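PDB 6VAW: galactose-binding lectin from Arachis hypogaea, which binds carbohydrate, with specificity for D-galactose, as a calcium- and manganese-containing homotetrameric legume lectin. Local coordinates for residues 9-14 with 30-35; 67-72 with 204-209; 86-91 with 106-111; 151-156 with 178-183; 165-168 with 173-176. All coordinates share one frame; numbering follows the deposited sequence.

The five contacts sample the two-sheet legume lectin sandwich. Interaction 2 lies about 5 Å from the centre of the chain and bridges the sheets; the other four centres lie 11 to 15 Å from its own. Ser207 OG meets Leu106 O at 2.7 Å, joining interactions 2 and 3; the Leu106 side chain comes within about 5 Å of the calcium ion, and Ser211 and Leu212, just beyond 204-209, line the galactoside pocket. In interaction 4 the side chains of Trp153 and His137, a manganese ligand, are about 5 Å apart. Interactions 4 and 5 share strand 173-179; Thr67 O meets Val165 N at 2.8 Å between interactions 2 and 5. Interaction 1 is remote from the metals.

Interaction 1 of 5, residues 9-14 with 30-35; sequences NSFSEG and GNIQLT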
# COMPACT_ATOMS: atom_id res chain seq x y z
N ASN A 9 -3.74 -6.95 10.63
CA ASN A 9 -3.45 -8.39 10.56
C ASN A 9 -3.72 -9.01 11.94
O ASN A 9 -3.88 -10.22 12.08
CB ASN A 9 -2.00 -8.62 10.13
CG ASN A 9 -1.69 -8.11 8.76
OD1 ASN A 9 -2.41 -8.39 7.80
ND2 ASN A 9 -0.62 -7.33 8.66
N SER A 10 -3.71 -8.14 12.95
CA SER A 10 -3.93 -8.41 14.36
C SER A 10 -4.40 -7.13 15.04
O SER A 10 -4.32 -6.04 14.46
CB SER A 10 -2.64 -8.90 15.01
OG SER A 10 -1.63 -7.91 14.93
N PHE A 11 -4.85 -7.27 16.27
CA PHE A 11 -5.34 -6.17 17.08
C PHE A 11 -4.66 -6.18 18.45
O PHE A 11 -4.14 -7.21 18.88
CB PHE A 11 -6.87 -6.24 17.23
CG PHE A 11 -7.63 -6.28 15.93
CD1 PHE A 11 -7.94 -5.10 15.25
CD2 PHE A 11 -8.05 -7.49 15.38
CE1 PHE A 11 -8.69 -5.14 14.07
CE2 PHE A 11 -8.78 -7.52 14.20
CZ PHE A 11 -9.09 -6.35 13.54
N SER A 12 -4.68 -5.03 19.12
CA SER A 12 -4.11 -4.85 20.45
C SER A 12 -4.87 -3.80 21.24
O SER A 12 -5.37 -2.83 20.66
CB SER A 12 -2.64 -4.46 20.36
OG SER A 12 -2.46 -3.31 19.54
N GLU A 13 -4.96 -3.98 22.57
CA GLU A 13 -5.52 -2.99 23.49
C GLU A 13 -4.60 -1.76 23.45
O GLU A 13 -3.37 -1.90 23.34
CB GLU A 13 -5.60 -3.56 24.93
CG GLU A 13 -6.73 -4.56 25.15
CD GLU A 13 -6.73 -5.27 26.50
OE1 GLU A 13 -6.32 -4.65 27.51
OE2 GLU A 13 -7.17 -6.44 26.54
N GLY A 14 -5.17 -0.57 23.51
CA GLY A 14 -4.33 0.63 23.49
C GLY A 14 -3.93 1.09 22.11
O GLY A 14 -3.17 2.05 21.97
N GLY A 30 -4.12 -11.91 19.30
CA GLY A 30 -4.39 -10.71 18.51
C GLY A 30 -5.81 -10.59 17.97
O GLY A 30 -6.15 -9.58 17.34
N ASN A 31 -6.64 -11.61 18.19
CA ASN A 31 -8.04 -11.60 17.78
C ASN A 31 -8.87 -10.73 18.70
O ASN A 31 -8.58 -10.63 19.90
CB ASN A 31 -8.64 -13.02 17.80
CG ASN A 31 -8.11 -14.03 16.81
OD1 ASN A 31 -8.51 -15.19 16.83
ND2 ASN A 31 -7.23 -13.65 15.92
N ILE A 32 -9.92 -10.14 18.16
CA ILE A 32 -10.89 -9.37 18.91
C ILE A 32 -12.04 -10.31 19.24
O ILE A 32 -12.59 -10.94 18.33
CB ILE A 32 -11.38 -8.11 18.14
CG1 ILE A 32 -10.32 -6.98 18.21
CG2 ILE A 32 -12.72 -7.61 18.66
CD1 ILE A 32 -10.70 -5.71 17.44
N GLN A 33 -12.40 -10.41 20.53
CA GLN A 33 -13.56 -11.18 20.99
C GLN A 33 -14.63 -10.16 21.35
O GLN A 33 -14.41 -9.33 22.23
CB GLN A 33 -13.19 -12.09 22.18
CG GLN A 33 -14.36 -12.97 22.57
CD GLN A 33 -14.06 -13.91 23.71
OE1 GLN A 33 -14.81 -13.96 24.69
NE2 GLN A 33 -13.01 -14.72 23.57
N LEU A 34 -15.78 -10.18 20.65
CA LEU A 34 -16.77 -9.13 20.85
C LEU A 34 -17.68 -9.31 22.03
O LEU A 34 -18.02 -8.30 22.65
CB LEU A 34 -17.61 -8.94 19.61
CG LEU A 34 -16.88 -8.28 18.40
CD1 LEU A 34 -17.59 -8.56 17.11
CD2 LEU A 34 -16.71 -6.77 18.60
N THR A 35 -18.13 -10.52 22.34
CA THR A 35 -19.04 -10.70 23.48
C THR A 35 -18.38 -11.41 24.67
O THR A 35 -17.38 -12.11 24.54
CB THR A 35 -20.31 -11.43 23.06
OG1 THR A 35 -19.98 -12.70 22.49
CG2 THR A 35 -21.16 -10.62 22.08
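Phe11 meets Gly30 and Ile32 where the loop after strand 2-8 packs against the start of strand 32-33, at the margin of one sheet of the legume lectin sandwich. A backbone bond also joins the segments: Phe11 N donates to Gly30 O over 2.9 Å, in the carbonyl plane and on a lone pair, though the N-H...O angle of 140° is well bent. Gly30 CA in return sends a CA-H...O contact to Phe11 O. From there the Phe11 side chain can be followed outward. CB sits 3.4 Å from Gly30 O and also touches Ile32 CG1. With CG beside the backbone N and anti to the carbonyl carbon (chi1 -56°), the ring swings over the isoleucine; CG lies against both CG1 and CD1 of Ile32. CD1 of the ring rests on the Ile32 methyl CD1, whereas CD2 turns to Gly30 O, which lies at the ring edge. Farther out, CE1 and CE2 of Phe11 have looser contact with the same methyl. Ile32 comes in crosswise and puts this terminal methyl over one ring face in a CH-pi contact. Phe8 also meets this ring, while Val24, Val26 and Val46 pack on Ile32. The Ile32 CD1 methyl stands 3.6 Å from the Phe11 ring centroid, 19° off the normal and displaced toward the rim.

Interaction 2 of 5, residues 67-72 with 204-209; sequences TSFSFE and FGFSAS
Phe69, near the middle of 67-72, receives the edge of Phe206 from 204-209, and this aromatic pair carries the whole contact. Before it in the strand come Thr67 and Ser68, whose hydroxyls are bound in other directions: Thr67 OG1 to Ser224 O and Trp223 NE1, Ser68 OG to Thr164 OG1. At Phe69 the side chain points toward the other segment. Its CG stands between the backbone N and the carbonyl carbon (chi1 53°), which turns a broad ring face to Phe206. CE1 of Phe206 lies 3.4 Å above that face, over its centre, and CZ of Phe206 comes to 3.4 Å from Phe69 CG. CZ also reaches back to Phe69 CB at 3.7 Å. The rings form a T-shaped pair, centroids 4.8 Å apart and planes at 76°; only the CE1-CZ side of Phe206 makes the approach.

This is the interior of the legume lectin beta sandwich. Strand 64-74 belongs to one sheet and strand 201-209 to the other, with the CA atoms of Phe69 and Phe206 10.2 Å apart, so the space between the backbones is bridged by side chains and no hydrogen bond crosses it. Phe87 meets the Phe69 ring, and Trp223 makes a second edge-to-face pair with Phe206. Farther along, Ser70 points away from 204-209 and its OG binds Ser222 OG. Phe71 turns inward again, but its ring packs with Phe122 and touches the indole of Trp153.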
# COMPACT_ATOMS: atom_id res chain seq x y z
N THR A 67 -13.46 -3.43 1.10
CA THR A 67 -13.04 -3.86 2.43
C THR A 67 -13.08 -5.36 2.50
O THR A 67 -13.92 -5.99 1.87
CB THR A 67 -13.85 -3.17 3.59
OG1 THR A 67 -13.28 -3.52 4.86
CG2 THR A 67 -15.34 -3.49 3.59
N SER A 68 -12.11 -5.94 3.21
CA SER A 68 -12.05 -7.37 3.43
C SER A 68 -11.80 -7.63 4.92
O SER A 68 -11.10 -6.86 5.59
CB SER A 68 -10.97 -8.02 2.58
OG SER A 68 -11.19 -7.79 1.19
N PHE A 69 -12.42 -8.67 5.45
CA PHE A 69 -12.23 -9.03 6.85
C PHE A 69 -12.43 -10.52 7.01
O PHE A 69 -12.97 -11.18 6.11
CB PHE A 69 -13.16 -8.22 7.81
CG PHE A 69 -14.64 -8.25 7.47
CD1 PHE A 69 -15.46 -9.26 7.95
CD2 PHE A 69 -15.20 -7.27 6.66
CE1 PHE A 69 -16.82 -9.27 7.66
CE2 PHE A 69 -16.56 -7.30 6.33
CZ PHE A 69 -17.37 -8.29 6.86
N SER A 70 -11.94 -11.06 8.13
CA SER A 70 -12.11 -12.45 8.48
C SER A 70 -12.60 -12.56 9.92
O SER A 70 -12.18 -11.79 10.80
CB SER A 70 -10.85 -13.26 8.27
OG SER A 70 -9.76 -12.79 9.05
N PHE A 71 -13.51 -13.48 10.13
CA PHE A 71 -14.07 -13.71 11.45
C PHE A 71 -14.22 -15.19 11.71
O PHE A 71 -14.06 -16.01 10.80
CB PHE A 71 -15.43 -12.98 11.61
CG PHE A 71 -16.58 -13.49 10.77
CD1 PHE A 71 -17.29 -14.64 11.14
CD2 PHE A 71 -17.00 -12.79 9.64
CE1 PHE A 71 -18.34 -15.12 10.36
CE2 PHE A 71 -18.07 -13.26 8.87
CZ PHE A 71 -18.74 -14.42 9.23
N GLU A 72 -14.59 -15.51 12.96
CA GLU A 72 -14.85 -16.86 13.39
C GLU A 72 -15.92 -16.85 14.47
O GLU A 72 -15.87 -16.03 15.39
CB GLU A 72 -13.54 -17.50 13.90
CG GLU A 72 -13.65 -18.97 14.27
CD GLU A 72 -12.51 -19.49 15.14
OE1 GLU A 72 -11.33 -19.20 14.82
OE2 GLU A 72 -12.80 -20.20 16.13
N PHE A 204 -17.01 3.02 10.77
CA PHE A 204 -17.09 1.65 10.28
C PHE A 204 -16.69 0.75 11.43
O PHE A 204 -15.80 1.11 12.19
CB PHE A 204 -16.15 1.45 9.07
CG PHE A 204 -16.61 2.09 7.77
CD1 PHE A 204 -16.36 3.44 7.51
CD2 PHE A 204 -17.26 1.33 6.81
CE1 PHE A 204 -16.77 4.02 6.31
CE2 PHE A 204 -17.68 1.92 5.61
CZ PHE A 204 -17.40 3.25 5.35
N GLY A 205 -17.35 -0.37 11.58
CA GLY A 205 -16.96 -1.28 12.65
C GLY A 205 -17.68 -2.59 12.58
O GLY A 205 -18.24 -2.93 11.53
N PHE A 206 -17.58 -3.36 13.68
CA PHE A 206 -18.23 -4.64 13.88
C PHE A 206 -18.95 -4.65 15.22
O PHE A 206 -18.50 -4.01 16.17
CB PHE A 206 -17.21 -5.78 13.84
CG PHE A 206 -16.46 -5.91 12.54
CD1 PHE A 206 -16.95 -6.70 11.51
CD2 PHE A 206 -15.27 -5.21 12.33
CE1 PHE A 206 -16.26 -6.81 10.30
CE2 PHE A 206 -14.56 -5.33 11.13
CZ PHE A 206 -15.08 -6.10 10.11
N SER A 207 -20.04 -5.39 15.30
CA SER A 207 -20.83 -5.56 16.51
C SER A 207 -21.33 -6.98 16.58
O SER A 207 -21.57 -7.60 15.55
CB SER A 207 -22.01 -4.58 16.53
OG SER A 207 -22.75 -4.67 17.74
N ALA A 208 -21.46 -7.51 17.80
CA ALA A 208 -22.00 -8.84 18.07
C ALA A 208 -22.73 -8.82 19.41
O ALA A 208 -22.46 -7.97 20.25
CB ALA A 208 -20.89 -9.88 18.08
N SER A 209 -23.66 -9.75 19.59
CA SER A 209 -24.44 -9.79 20.82
C SER A 209 -24.89 -11.19 21.14
O SER A 209 -24.82 -12.10 20.31
CB SER A 209 -25.64 -8.86 20.72
OG SER A 209 -26.45 -9.23 19.62

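Interaction 3 of 5, residues 86-91 with 106-111; sequences IFFIAP and LGVSDT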
# COMPACT_ATOMS: atom_id res chain seq x y z
N ILE A 86 -22.35 -8.26 12.95
CA ILE A 86 -22.75 -7.33 11.89
C ILE A 86 -21.56 -6.38 11.59
O ILE A 86 -20.93 -5.85 12.51
CB ILE A 86 -24.06 -6.56 12.17
CG1 ILE A 86 -24.49 -5.71 10.91
CG2 ILE A 86 -24.03 -5.73 13.49
CD1 ILE A 86 -25.83 -4.94 11.04
N PHE A 87 -21.23 -6.25 10.31
CA PHE A 87 -20.26 -5.27 9.82
C PHE A 87 -21.11 -4.04 9.54
O PHE A 87 -22.04 -4.12 8.74
CB PHE A 87 -19.51 -5.76 8.56
CG PHE A 87 -18.83 -4.64 7.83
CD1 PHE A 87 -17.74 -3.98 8.39
CD2 PHE A 87 -19.27 -4.24 6.57
CE1 PHE A 87 -17.10 -2.93 7.70
CE2 PHE A 87 -18.63 -3.20 5.88
CZ PHE A 87 -17.56 -2.55 6.45
N PHE A 88 -20.87 -2.92 10.25
CA PHE A 88 -21.79 -1.81 10.08
C PHE A 88 -21.09 -0.46 9.89
O PHE A 88 -19.90 -0.30 10.14
CB PHE A 88 -22.79 -1.74 11.26
CG PHE A 88 -22.20 -1.28 12.58
CD1 PHE A 88 -21.38 -2.12 13.33
CD2 PHE A 88 -22.45 -0.00 13.06
CE1 PHE A 88 -20.79 -1.67 14.53
CE2 PHE A 88 -21.90 0.43 14.28
CZ PHE A 88 -21.07 -0.41 15.01
N ILE A 89 -21.89 0.49 9.41
CA ILE A 89 -21.55 1.88 9.09
C ILE A 89 -22.56 2.72 9.81
O ILE A 89 -23.74 2.44 9.69
CB ILE A 89 -21.59 2.17 7.59
CG1 ILE A 89 -21.01 1.02 6.76
CG2 ILE A 89 -20.88 3.50 7.30
CD1 ILE A 89 -21.37 1.12 5.22
N ALA A 90 -22.11 3.69 10.60
CA ALA A 90 -23.08 4.45 11.39
C ALA A 90 -22.60 5.89 11.64
O ALA A 90 -21.43 6.16 11.39
CB ALA A 90 -23.35 3.73 12.72
N PRO A 91 -23.47 6.81 12.14
CA PRO A 91 -22.99 8.19 12.44
C PRO A 91 -21.77 8.15 13.37
O PRO A 91 -21.62 7.19 14.16
CB PRO A 91 -24.22 8.85 13.11
CG PRO A 91 -25.39 8.09 12.58
CD PRO A 91 -24.89 6.65 12.49
N LEU A 106 -28.36 -7.47 17.51
CA LEU A 106 -26.93 -7.53 17.10
C LEU A 106 -26.10 -6.32 17.63
O LEU A 106 -25.00 -6.05 17.12
CB LEU A 106 -26.81 -7.66 15.55
CG LEU A 106 -27.52 -8.87 14.93
CD1 LEU A 106 -27.49 -8.78 13.39
CD2 LEU A 106 -26.94 -10.21 15.43
N GLY A 107 -26.62 -5.65 18.67
CA GLY A 107 -25.97 -4.49 19.28
C GLY A 107 -26.05 -3.19 18.50
O GLY A 107 -25.36 -2.23 18.83
N VAL A 108 -26.91 -3.12 17.48
CA VAL A 108 -27.00 -1.92 16.63
C VAL A 108 -28.40 -1.33 16.62
O VAL A 108 -28.58 -0.22 16.11
CB VAL A 108 -26.48 -2.17 15.18
CG1 VAL A 108 -24.99 -2.40 15.16
CG2 VAL A 108 -27.22 -3.34 14.52
N SER A 109 -29.40 -2.07 17.12
CA SER A 109 -30.75 -1.55 17.07
C SER A 109 -31.47 -1.58 18.43
O SER A 109 -30.97 -2.16 19.41
CB SER A 109 -31.56 -2.33 16.05
OG SER A 109 -31.75 -3.66 16.48
N ASP A 110 -32.67 -0.97 18.48
CA ASP A 110 -33.51 -1.00 19.68
C ASP A 110 -34.30 -2.32 19.70
O ASP A 110 -34.13 -3.15 18.80
CB ASP A 110 -34.43 0.24 19.75
CG ASP A 110 -35.38 0.48 18.59
OD1 ASP A 110 -35.77 -0.50 17.92
OD2 ASP A 110 -35.76 1.64 18.37
N THR A 111 -35.18 -2.50 20.71
CA THR A 111 -36.02 -3.69 20.87
C THR A 111 -36.91 -3.94 19.65
O THR A 111 -37.13 -5.09 19.29
CB THR A 111 -36.86 -3.57 22.16
OG1 THR A 111 -35.97 -3.34 23.26
CG2 THR A 111 -37.68 -4.82 22.44
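Val108 meets Ile86 with both methyls and Phe88 with CG1, and Leu106 adds a smaller apolar contact beside them. No hydrogen bond joins 86-91 to 106-111; the contact is made by buried aliphatic and aromatic groups. Among the aliphatic contacts, the ends of Ile86 and Val108 meet head-on. Ile86 CG2 lies 3.8 Å from Val108 CG1, and the other valine methyl, CG2, is 4.1 Å from Ile86 CD1. The branch CG2 of Ile86 also lies 4.0 Å from Leu106 CB and packs against the Leu106 carbonyl oxygen. The extended ethyl arm, CG1 anti to the backbone N (chi1 -174°), carries CD1 to the second valine methyl, while CG2 serves both loop residues.

The aromatic part is a CH-pi contact. Val108 CG1 stands over the centre of the Phe88 ring, 3.9 Å from its centroid and 10° off the normal. It is nearly equidistant from CG, CD1 and CD2 of Phe88, so this one methyl sits over the face, and the two side chains run alongside in opposite senses. The same CG1 therefore touches the isoleucine and the phenylalanine together.

A polar group of the loop is held by another part of the chain: Gly107 O accepts from Arg45 NH1. The contact thus lays the loop between strands 84-91 and 114-115 over the seven-stranded sheet of the lectin. There strand 84-91 runs between strands 201-209 and 117-123; Leu106 touches the manganese ligand Glu121 of the latter, and Val108 touches Phe117.

Interaction 4 of 5, residues 151-156 with 178-183; sequences VPWNSV and VTNDNG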
# COMPACT_ATOMS: atom_id res chain seq x y z
N VAL A 151 -29.75 -13.94 2.21
CA VAL A 151 -29.34 -15.10 1.42
C VAL A 151 -29.05 -16.24 2.42
O VAL A 151 -28.38 -15.98 3.44
CB VAL A 151 -28.14 -14.82 0.46
CG1 VAL A 151 -26.88 -14.40 1.22
CG2 VAL A 151 -27.85 -16.01 -0.45
N PRO A 152 -29.49 -17.49 2.15
CA PRO A 152 -29.17 -18.59 3.09
C PRO A 152 -27.65 -18.82 3.14
O PRO A 152 -26.93 -18.64 2.15
CB PRO A 152 -29.92 -19.79 2.52
CG PRO A 152 -30.99 -19.20 1.63
CD PRO A 152 -30.32 -17.98 1.03
N TRP A 153 -27.16 -19.12 4.33
CA TRP A 153 -25.76 -19.33 4.61
C TRP A 153 -25.66 -20.37 5.74
O TRP A 153 -26.69 -20.79 6.27
CB TRP A 153 -25.12 -17.96 4.96
CG TRP A 153 -23.69 -17.97 5.40
CD1 TRP A 153 -22.59 -18.27 4.64
CD2 TRP A 153 -23.19 -17.57 6.68
NE1 TRP A 153 -21.45 -18.11 5.39
CE2 TRP A 153 -21.79 -17.69 6.65
CE3 TRP A 153 -23.80 -17.11 7.86
CZ2 TRP A 153 -20.98 -17.37 7.75
CZ3 TRP A 153 -23.00 -16.81 8.96
CH2 TRP A 153 -21.61 -16.93 8.89
N ASN A 154 -24.47 -20.87 6.02
CA ASN A 154 -24.29 -21.84 7.10
C ASN A 154 -23.12 -21.40 7.97
O ASN A 154 -22.00 -21.27 7.46
CB ASN A 154 -24.08 -23.25 6.54
CG ASN A 154 -23.90 -24.34 7.58
OD1 ASN A 154 -24.46 -24.29 8.68
ND2 ASN A 154 -23.12 -25.36 7.24
N SER A 155 -23.37 -21.15 9.28
CA SER A 155 -22.29 -20.76 10.18
C SER A 155 -21.68 -22.03 10.79
O SER A 155 -22.34 -22.73 11.56
CB SER A 155 -22.77 -19.79 11.26
OG SER A 155 -21.71 -19.34 12.09
N VAL A 156 -20.45 -22.35 10.38
CA VAL A 156 -19.71 -23.53 10.83
C VAL A 156 -18.86 -23.16 12.06
O VAL A 156 -18.03 -22.25 12.00
CB VAL A 156 -18.86 -24.15 9.67
CG1 VAL A 156 -18.04 -25.35 10.16
CG2 VAL A 156 -19.75 -24.55 8.49
N VAL A 178 -18.81 -13.93 0.49
CA VAL A 178 -18.46 -14.67 1.71
C VAL A 178 -17.87 -16.02 1.34
O VAL A 178 -18.55 -16.83 0.69
CB VAL A 178 -19.72 -14.82 2.60
CG1 VAL A 178 -19.36 -15.42 3.95
CG2 VAL A 178 -20.45 -13.49 2.76
N THR A 179 -16.61 -16.27 1.72
CA THR A 179 -15.89 -17.51 1.42
C THR A 179 -15.88 -18.39 2.65
O THR A 179 -15.27 -18.04 3.65
CB THR A 179 -14.46 -17.22 0.91
OG1 THR A 179 -14.51 -16.32 -0.20
CG2 THR A 179 -13.73 -18.47 0.47
N ASN A 180 -16.50 -19.57 2.55
CA ASN A 180 -16.56 -20.55 3.64
C ASN A 180 -15.35 -21.51 3.63
O ASN A 180 -14.53 -21.49 2.71
CB ASN A 180 -17.87 -21.34 3.59
CG ASN A 180 -19.08 -20.46 3.65
OD1 ASN A 180 -19.50 -20.03 4.73
ND2 ASN A 180 -19.64 -20.14 2.47
N ASP A 181 -15.28 -22.34 4.69
CA ASP A 181 -14.27 -23.36 5.00
C ASP A 181 -14.26 -24.45 3.94
O ASP A 181 -13.18 -24.88 3.53
CB ASP A 181 -14.60 -23.96 6.40
CG ASP A 181 -13.53 -24.81 7.03
OD1 ASP A 181 -12.37 -24.33 7.12
OD2 ASP A 181 -13.85 -25.90 7.54
N ASN A 182 -15.46 -24.90 3.48
CA ASN A 182 -15.62 -25.96 2.48
C ASN A 182 -15.30 -25.46 1.05
O ASN A 182 -15.47 -26.22 0.09
CB ASN A 182 -17.04 -26.56 2.58
CG ASN A 182 -18.15 -25.85 1.84
OD1 ASN A 182 -19.01 -26.50 1.23
ND2 ASN A 182 -18.20 -24.52 1.87
N GLY A 183 -14.83 -24.21 0.94
CA GLY A 183 -14.44 -23.58 -0.31
C GLY A 183 -15.51 -22.84 -1.09
O GLY A 183 -15.17 -22.03 -1.95
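Trp153 and Asn180 share the one hydrogen bond between these segments. The indole NE1 donates to Asn180 OD1 over 2.8 Å, meeting a lone pair in the carbonyl plane. The bond is bent, with an N-H...O angle of 131°, partly because OD1 is tilted 32° out of the indole plane. Trp153 CG is anti to the backbone N (chi1 175°), which extends the indole toward the second strand. The other end of the amide is held as well, Asn180 ND2 donating to Asp184 O.

The apolar contact falls to Val178, whose methyl CG1 lies 3.7 Å from Trp153 NE1 and 4.3 Å from Trp153 CE2. The valine comes in crosswise to the indole. Val161 and Met73 also pack on the indole, in the legume lectin sandwich next to His137, a manganese ligand.

Asn180 opens a type I turn to Gly183, closed by Gly183 N to Asn180 O at 3.3 Å. Bound through both OD1 and ND2, the Asn180 amide has its flip state defined, and the indole N-H of the buried Trp153 is satisfied by a side chain of the turn.

Interaction 5 of 5, residues 165-168 with 173-176; sequences VIYD and TLSV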
# COMPACT_ATOMS: atom_id res chain seq x y z
N VAL A 165 -16.18 -6.95 0.52
CA VAL A 165 -17.29 -6.05 0.29
C VAL A 165 -16.85 -4.93 -0.66
O VAL A 165 -15.82 -4.28 -0.46
CB VAL A 165 -17.90 -5.49 1.61
CG1 VAL A 165 -19.09 -4.61 1.31
CG2 VAL A 165 -18.29 -6.61 2.59
N ILE A 166 -17.68 -4.66 -1.67
CA ILE A 166 -17.42 -3.59 -2.64
C ILE A 166 -18.62 -2.66 -2.62
O ILE A 166 -19.74 -3.12 -2.87
CB ILE A 166 -17.15 -4.08 -4.09
CG1 ILE A 166 -15.92 -4.99 -4.20
CG2 ILE A 166 -17.03 -2.88 -5.07
CD1 ILE A 166 -15.83 -5.69 -5.57
N TYR A 167 -18.38 -1.36 -2.38
CA TYR A 167 -19.45 -0.38 -2.53
C TYR A 167 -19.11 0.49 -3.73
O TYR A 167 -18.07 1.15 -3.75
CB TYR A 167 -19.72 0.45 -1.27
CG TYR A 167 -20.87 1.41 -1.45
CD1 TYR A 167 -22.19 0.94 -1.52
CD2 TYR A 167 -20.65 2.77 -1.67
CE1 TYR A 167 -23.25 1.81 -1.75
CE2 TYR A 167 -21.71 3.65 -1.89
CZ TYR A 167 -23.01 3.17 -1.92
OH TYR A 167 -24.07 4.02 -2.10
N ASP A 168 -19.92 0.41 -4.79
CA ASP A 168 -19.74 1.20 -6.00
C ASP A 168 -20.63 2.45 -5.90
O ASP A 168 -21.85 2.34 -6.04
CB ASP A 168 -20.08 0.39 -7.25
CG ASP A 168 -19.98 1.25 -8.51
OD1 ASP A 168 -18.86 1.70 -8.83
OD2 ASP A 168 -21.01 1.52 -9.11
N THR A 173 -24.39 0.35 -5.40
CA THR A 173 -24.48 -1.08 -5.12
C THR A 173 -23.48 -1.51 -4.07
O THR A 173 -22.30 -1.22 -4.19
CB THR A 173 -24.27 -1.91 -6.42
OG1 THR A 173 -25.26 -1.52 -7.38
CG2 THR A 173 -24.37 -3.42 -6.17
N LEU A 174 -23.98 -2.20 -3.04
CA LEU A 174 -23.17 -2.84 -2.00
C LEU A 174 -23.14 -4.35 -2.34
O LEU A 174 -24.19 -5.00 -2.31
CB LEU A 174 -23.80 -2.57 -0.63
CG LEU A 174 -23.07 -3.14 0.56
CD1 LEU A 174 -21.85 -2.37 0.87
CD2 LEU A 174 -23.96 -3.09 1.84
N SER A 175 -21.99 -4.85 -2.76
CA SER A 175 -21.81 -6.26 -3.13
C SER A 175 -20.96 -6.95 -2.07
O SER A 175 -19.96 -6.40 -1.65
CB SER A 175 -21.20 -6.39 -4.52
OG SER A 175 -21.31 -7.74 -4.91
N VAL A 176 -21.37 -8.16 -1.67
CA VAL A 176 -20.74 -8.95 -0.60
C VAL A 176 -20.43 -10.37 -1.11
O VAL A 176 -21.32 -11.02 -1.66
CB VAL A 176 -21.66 -9.01 0.65
CG1 VAL A 176 -21.01 -9.79 1.80
CG2 VAL A 176 -22.10 -7.63 1.11
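Ile166 and Ser175 form a hydrogen-bonded pair within an antiparallel beta hairpin, strands 159-168 and 173-179 of the legume lectin sandwich. Their backbones exchange two bonds: Ile166 N to Ser175 O, and Ser175 N to Ile166 O at 2.8 Å, nearly straight with an N-H...O angle of 178°. Two residues on, Asp168 N donates to Thr173 O over 2.9 Å, whereas the return bond from Thr173 N to Asp168 O, at 3.3 Å, is weak. The acceptors take more than N-H: Ser175 O, Ile166 O and Thr173 O receive CA-H...O contacts from Val165, Leu174 and Tyr167 in turn. In the non-hydrogen-bonded pairs the backbones bond outward, Val165 with Thr67 and Tyr167 with Phe65 on one side, Leu174 with Gln190 and Val176 with Ile188 on the other.

Several polar side chains have partners too. Tyr167 OH bonds Val192 O, Thr173 OG1 bonds Thr171 OG1, and the Asp168 carboxylate has Thr171 OG1 at OD2 and Thr187 OG1 of the fourth subunit at OD1. Ile166 packs on Ile166 of that subunit, so the sheet face bearing Ile166, Asp168, Thr173 and Ser175 meets a tetramer partner. On the face bearing Val165, Tyr167, Leu174 and Val176, Tyr167 CG is anti to the backbone N (chi1 -177°), bringing Tyr167 CD1 to 4.0 Å from Leu174 CB, and Leu174 CD1 crosses to Val165 CG1 at 3.6 Å.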